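PDB 2P7I: methyltransferase from Pectobacterium atrosepticum SCRI1043, which probably transfers a methyl group from S-adenosylmethionine to an acceptor that is not established here. Local coordinates for residues Ala144-Arg149 with Asn161-Thr165; Ser197-Lys202 with Tyr233-Ser239. Numbering follows the deposited sequence.

Contact 1 (Ala144-Arg149 with Asn161-Thr165); sequences ANAVSR and NSAVT
Residues Ala144-Arg149 run from a turn into the first turn of helix 147-154, and Asn161-Thr165 is the irregular chain that leads from that helix to helix 166-171. Ala144 (phi/psi -57/-37) and Asn145 (-96/12) form the turn, Ala146 swings to an extended -54/144 as N-cap, and helical angles follow from Val147. Opposite, Asn161 and Ser162 are turn-like, while Ala163 to Thr165 are extended. The chains come closest at Ala144 and Asn161, CA to CA 4.9 Å.

Hydrogen bonds do most of the joining. Arg149 carries its side chain straight out, with chi1 to chi3 all t and chi4 at 84°, so that one edge of the guanidinium meets two backbone carbonyls: NE gives a hydrogen bond to O of Asn161 at 2.8 Å, and NH2 a weak, bent one to O of Ala163, also 2.8 Å. NH1 forms a salt bridge with Glu168 of helix 166-171, whose carboxylate also accepts from the backbone N of Thr165. This is the loop that links helix 147-154 to helix 166-171, beyond strand 135-142 of the Rossmann-like methyltransferase domain, with Arg149 of the earlier helix hydrogen-bonded to its carbonyls. Asn161, chi1 m, donates from ND2 to OD1 of Asn145, also m, at 3.1 Å; ND2 of Asn145 turns to Asp235. Backbone N of Asn161 is hydrogen-bonded to Asp180 of a third subunit.

The closest van der Waals packing is at the turn. Ala144 points its CB at the loop, 3.9 Å from CA of Ser162 and 4.1 Å from CB of Asn161, and its O lies 3.2 Å from that same Asn161 CB.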
loop_
_atom_site.group_PDB
_atom_site.type_symbol
_atom_site.label_atom_id
_atom_site.label_comp_id
_atom_site.label_asym_id
_atom_site.label_seq_id
_atom_site.Cartn_x
_atom_site.Cartn_y
_atom_site.Cartn_z
ATOM N N ALA B 144 -14.200 4.565 0.214
ATOM C CA ALA B 144 -14.231 4.147 1.603
ATOM C C ALA B 144 -12.870 4.154 2.232
ATOM O O ALA B 144 -12.737 4.352 3.443
ATOM C CB ALA B 144 -14.847 2.751 1.711
ATOM N N ASN B 145 -11.844 3.775 1.458
ATOM C CA ASN B 145 -10.532 3.556 1.991
ATOM C C ASN B 145 -9.625 4.774 1.853
ATOM O O ASN B 145 -8.450 4.670 2.061
ATOM C CB ASN B 145 -9.880 2.353 1.354
ATOM C CG ASN B 145 -10.662 1.106 1.575
ATOM O OD1 ASN B 145 -11.514 1.059 2.455
ATOM N ND2 ASN B 145 -10.375 0.073 0.784
ATOM N N ALA B 146 -10.174 5.929 1.504
ATOM C CA ALA B 146 -9.387 7.140 1.472
ATOM C C ALA B 146 -8.698 7.358 2.805
ATOM O O ALA B 146 -9.283 7.089 3.866
ATOM C CB ALA B 146 -10.309 8.345 1.199
ATOM N N VAL B 147 -7.479 7.893 2.767
ATOM C CA VAL B 147 -6.709 8.097 3.983
ATOM C C VAL B 147 -7.447 8.899 5.023
ATOM O O VAL B 147 -7.552 8.466 6.163
ATOM C CB VAL B 147 -5.314 8.684 3.726
ATOM C CG1 VAL B 147 -4.619 9.107 5.067
ATOM C CG2 VAL B 147 -4.485 7.674 3.041
ATOM N N SER B 148 -7.967 10.040 4.620
ATOM C CA SER B 148 -8.726 10.895 5.522
ATOM C C SER B 148 -9.861 10.138 6.202
ATOM O O SER B 148 -10.081 10.291 7.414
ATOM C CB SER B 148 -9.254 12.100 4.753
ATOM O OG SER B 148 -10.038 11.673 3.659
ATOM N N ARG B 149 -10.585 9.328 5.443
ATOM C CA ARG B 149 -11.702 8.565 5.968
ATOM C C ARG B 149 -11.241 7.481 6.935
ATOM O O ARG B 149 -11.846 7.278 7.987
ATOM C CB ARG B 149 -12.516 7.945 4.852
ATOM C CG ARG B 149 -13.882 7.498 5.345
ATOM C CD ARG B 149 -14.693 6.903 4.246
ATOM N NE ARG B 149 -15.962 6.381 4.748
ATOM C CZ ARG B 149 -17.044 7.124 4.927
ATOM N NH1 ARG B 149 -17.024 8.402 4.644
ATOM N NH2 ARG B 149 -18.153 6.566 5.350
ATOM N N ASN B 161 -14.722 1.572 7.361
ATOM C CA ASN B 161 -14.477 2.370 6.148
ATOM C C ASN B 161 -15.732 2.470 5.255
ATOM O O ASN B 161 -16.120 3.552 4.791
ATOM C CB ASN B 161 -13.289 1.806 5.359
ATOM C CG ASN B 161 -11.973 1.851 6.120
ATOM O OD1 ASN B 161 -11.866 2.327 7.255
ATOM N ND2 ASN B 161 -10.933 1.323 5.463
ATOM N N SER B 162 -16.393 1.333 5.025
ATOM C CA SER B 162 -17.513 1.283 4.112
ATOM C C SER B 162 -18.824 1.615 4.786
ATOM O O SER B 162 -19.871 1.426 4.196
ATOM C CB SER B 162 -17.621 -0.111 3.469
ATOM O OG SER B 162 -17.922 -1.095 4.439
ATOM N N ALA B 163 -18.779 2.055 6.035
ATOM C CA ALA B 163 -19.977 2.501 6.703
ATOM C C ALA B 163 -20.569 3.657 5.925
ATOM O O ALA B 163 -19.883 4.386 5.218
ATOM C CB ALA B 163 -19.696 2.955 8.186
ATOM N N VAL B 164 -21.872 3.830 6.081
ATOM C CA VAL B 164 -22.546 5.053 5.615
ATOM C C VAL B 164 -22.944 5.801 6.889
ATOM O O VAL B 164 -23.682 5.259 7.720
ATOM C CB VAL B 164 -23.828 4.755 4.758
ATOM C CG1 VAL B 164 -24.510 6.074 4.370
ATOM C CG2 VAL B 164 -23.516 3.932 3.518
ATOM N N THR B 165 -22.432 7.012 7.077
ATOM C CA THR B 165 -22.711 7.759 8.287
ATOM C C THR B 165 -24.099 8.351 8.176
ATOM O O THR B 165 -24.750 8.298 7.144
ATOM C CB THR B 165 -21.754 8.957 8.564
ATOM O OG1 THR B 165 -21.974 9.991 7.608
ATOM C CG2 THR B 165 -20.274 8.546 8.511
#

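Contact 2 (Ser197-Lys202 with Tyr233-Ser239)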
loop_
_atom_site.group_PDB
_atom_site.type_symbol
_atom_site.label_atom_id
_atom_site.label_comp_id
_atom_site.label_asym_id
_atom_site.label_seq_id
_atom_site.Cartn_x
_atom_site.Cartn_y
_atom_site.Cartn_z
ATOM N N SER B 197 -8.234 2.982 -11.160
ATOM C CA SER B 197 -7.311 4.007 -10.655
ATOM C C SER B 197 -7.976 4.792 -9.537
ATOM O O SER B 197 -9.081 4.481 -9.103
ATOM C CB SER B 197 -6.857 4.956 -11.783
ATOM O OG SER B 197 -5.675 5.691 -11.409
ATOM N N GLY B 198 -7.258 5.773 -9.024
ATOM C CA GLY B 198 -7.754 6.625 -7.967
ATOM C C GLY B 198 -7.433 8.075 -8.261
ATOM O O GLY B 198 -6.522 8.391 -8.996
ATOM N N ILE B 199 -8.254 8.967 -7.738
ATOM C CA ILE B 199 -8.102 10.383 -7.969
ATOM C C ILE B 199 -7.887 11.117 -6.642
ATOM O O ILE B 199 -8.796 11.246 -5.821
ATOM C CB ILE B 199 -9.316 10.954 -8.715
ATOM C CG1 ILE B 199 -9.523 10.189 -10.032
ATOM C CG2 ILE B 199 -9.147 12.541 -8.922
ATOM C CD1 ILE B 199 -10.914 10.410 -10.649
ATOM N N PHE B 200 -6.643 11.590 -6.463
ATOM C CA PHE B 200 -6.221 12.503 -5.391
ATOM C C PHE B 200 -5.915 11.807 -4.066
ATOM O O PHE B 200 -6.809 11.366 -3.384
ATOM C CB PHE B 200 -7.214 13.638 -5.134
ATOM C CG PHE B 200 -6.628 14.814 -4.359
ATOM C CD1 PHE B 200 -5.972 15.822 -5.007
ATOM C CD2 PHE B 200 -6.746 14.901 -2.976
ATOM C CE1 PHE B 200 -5.434 16.913 -4.283
ATOM C CE2 PHE B 200 -6.190 15.971 -2.265
ATOM C CZ PHE B 200 -5.534 16.955 -2.908
ATOM N N PHE B 201 -4.648 11.770 -3.702
ATOM C CA PHE B 201 -4.234 11.273 -2.390
ATOM C C PHE B 201 -4.715 12.209 -1.290
ATOM O O PHE B 201 -4.217 13.298 -1.162
ATOM C CB PHE B 201 -2.724 11.104 -2.375
ATOM C CG PHE B 201 -2.225 10.133 -1.318
ATOM C CD1 PHE B 201 -2.250 10.498 0.026
ATOM C CD2 PHE B 201 -1.734 8.894 -1.666
ATOM C CE1 PHE B 201 -1.788 9.632 0.994
ATOM C CE2 PHE B 201 -1.281 8.022 -0.705
ATOM C CZ PHE B 201 -1.297 8.391 0.618
ATOM N N LYS B 202 -5.681 11.754 -0.482
ATOM C CA LYS B 202 -6.465 12.667 0.390
ATOM C C LYS B 202 -6.230 12.300 1.854
ATOM O O LYS B 202 -6.730 11.279 2.316
ATOM C CB LYS B 202 -7.966 12.554 0.080
ATOM C CG LYS B 202 -8.864 13.593 0.771
ATOM C CD LYS B 202 -10.327 13.226 0.615
ATOM C CE LYS B 202 -11.211 14.167 1.383
ATOM N NZ LYS B 202 -12.647 13.727 1.278
ATOM N N TYR B 233 -1.360 4.946 -5.560
ATOM C CA TYR B 233 -2.036 4.296 -4.422
ATOM C C TYR B 233 -3.553 4.484 -4.600
ATOM O O TYR B 233 -4.189 5.187 -3.833
ATOM C CB TYR B 233 -1.551 4.899 -3.074
ATOM C CG TYR B 233 -0.105 4.642 -2.780
ATOM C CD1 TYR B 233 0.351 3.394 -2.310
ATOM C CD2 TYR B 233 0.834 5.618 -3.068
ATOM C CE1 TYR B 233 1.676 3.179 -2.090
ATOM C CE2 TYR B 233 2.153 5.413 -2.840
ATOM C CZ TYR B 233 2.588 4.197 -2.348
ATOM O OH TYR B 233 3.929 4.007 -2.179
ATOM N N PRO B 234 -4.116 3.885 -5.666
ATOM C CA PRO B 234 -5.535 4.059 -5.912
ATOM C C PRO B 234 -6.423 3.822 -4.702
ATOM O O PRO B 234 -7.422 4.488 -4.545
ATOM C CB PRO B 234 -5.794 3.027 -7.009
ATOM C CG PRO B 234 -4.536 3.037 -7.792
ATOM C CD PRO B 234 -3.510 3.060 -6.704
ATOM N N ASP B 235 -6.085 2.841 -3.872
ATOM C CA ASP B 235 -6.952 2.419 -2.767
ATOM C C ASP B 235 -7.047 3.488 -1.684
ATOM O O ASP B 235 -7.949 3.425 -0.868
ATOM C CB ASP B 235 -6.470 1.103 -2.170
ATOM C CG ASP B 235 -7.449 0.524 -1.154
ATOM O OD1 ASP B 235 -8.632 0.331 -1.483
ATOM O OD2 ASP B 235 -7.015 0.229 -0.032
ATOM N N LEU B 236 -6.089 4.418 -1.650
ATOM C CA LEU B 236 -6.025 5.472 -0.647
ATOM C C LEU B 236 -6.515 6.858 -1.110
ATOM O O LEU B 236 -6.385 7.820 -0.384
ATOM C CB LEU B 236 -4.587 5.617 -0.189
ATOM C CG LEU B 236 -3.986 4.388 0.466
ATOM C CD1 LEU B 236 -2.490 4.653 0.904
ATOM C CD2 LEU B 236 -4.854 3.903 1.640
ATOM N N CYS B 237 -7.040 6.954 -2.332
ATOM C CA CYS B 237 -7.416 8.237 -2.909
ATOM C C CYS B 237 -8.780 8.687 -2.423
ATOM O O CYS B 237 -9.550 7.880 -1.893
ATOM C CB CYS B 237 -7.413 8.142 -4.456
ATOM S SG CYS B 237 -5.760 7.989 -5.131
ATOM N N ALA B 238 -9.075 9.970 -2.646
ATOM C CA ALA B 238 -10.373 10.597 -2.311
ATOM C C ALA B 238 -11.508 9.866 -3.025
ATOM O O ALA B 238 -12.532 9.518 -2.414
ATOM C CB ALA B 238 -10.352 12.033 -2.709
ATOM N N SER B 239 -11.306 9.596 -4.314
ATOM C CA SER B 239 -12.337 8.981 -5.161
ATOM C C SER B 239 -11.672 7.900 -5.950
ATOM O O SER B 239 -10.518 7.977 -6.285
ATOM C CB SER B 239 -12.980 9.994 -6.112
ATOM O OG SER B 239 -13.816 10.877 -5.383
#
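Three backbone hydrogen bonds tie these chains together. Ile199 N gives a nearly linear one to Ser239 O at 2.9 Å; the return bond, Ser239 N to Ile199 O, is weak at 3.4 Å, and Ala238 N donates to Phe200 O at 2.8 Å. Ile199 and Ser239 are thus an antiparallel hydrogen-bonded pair where strand 192-201, outermost in this chain, pairs with the reversed strand 237-245, in the 3-2-1-4-5-7-6 order of class I methyltransferases. Just before the second strand, a 3-10 turn at 234-236 satisfies Leu236 N with Tyr233 O (3.0 Å) and, weakly, Cys237 N with Pro234 O (3.3 Å). Gly198 N, packed 3.7 Å from Pro234 CB, is buried without a partner, and a side chain on this residue would clash with Pro234 O and Cys237 SG. Ser239 OG pairs with His111, and Lys202 NZ with Asn206, while Lys202 CD rests on Ala238 CB at 3.5 Å. Phe201 CE2 touches both Tyr233 CB and Leu236 CD1 at 3.9 Å, and Val147 of a second subunit packs on Phe201.

In the fold
Contact 1 is a partly buried junction of a helix start and a loop, held largely by side chains reaching for carbonyls or for each other; contact 2 is buried, its two segments joined through backbone hydrogen bonds and its flanks filled with apolar groups. They share no element, yet their centres lie 12 Å apart and they touch. Asn145 ND2 reaches Asp235 OD1 at 2.9 Å, probably a hydrogen bond, and Ser148 N probably bonds to Lys202 O, also 2.9 Å, so the end of segment 197-202 meets the first turn of helix 147-154. Ala146 CB packs 3.2 Å from Cys237 O. Both contacts also border other subunits.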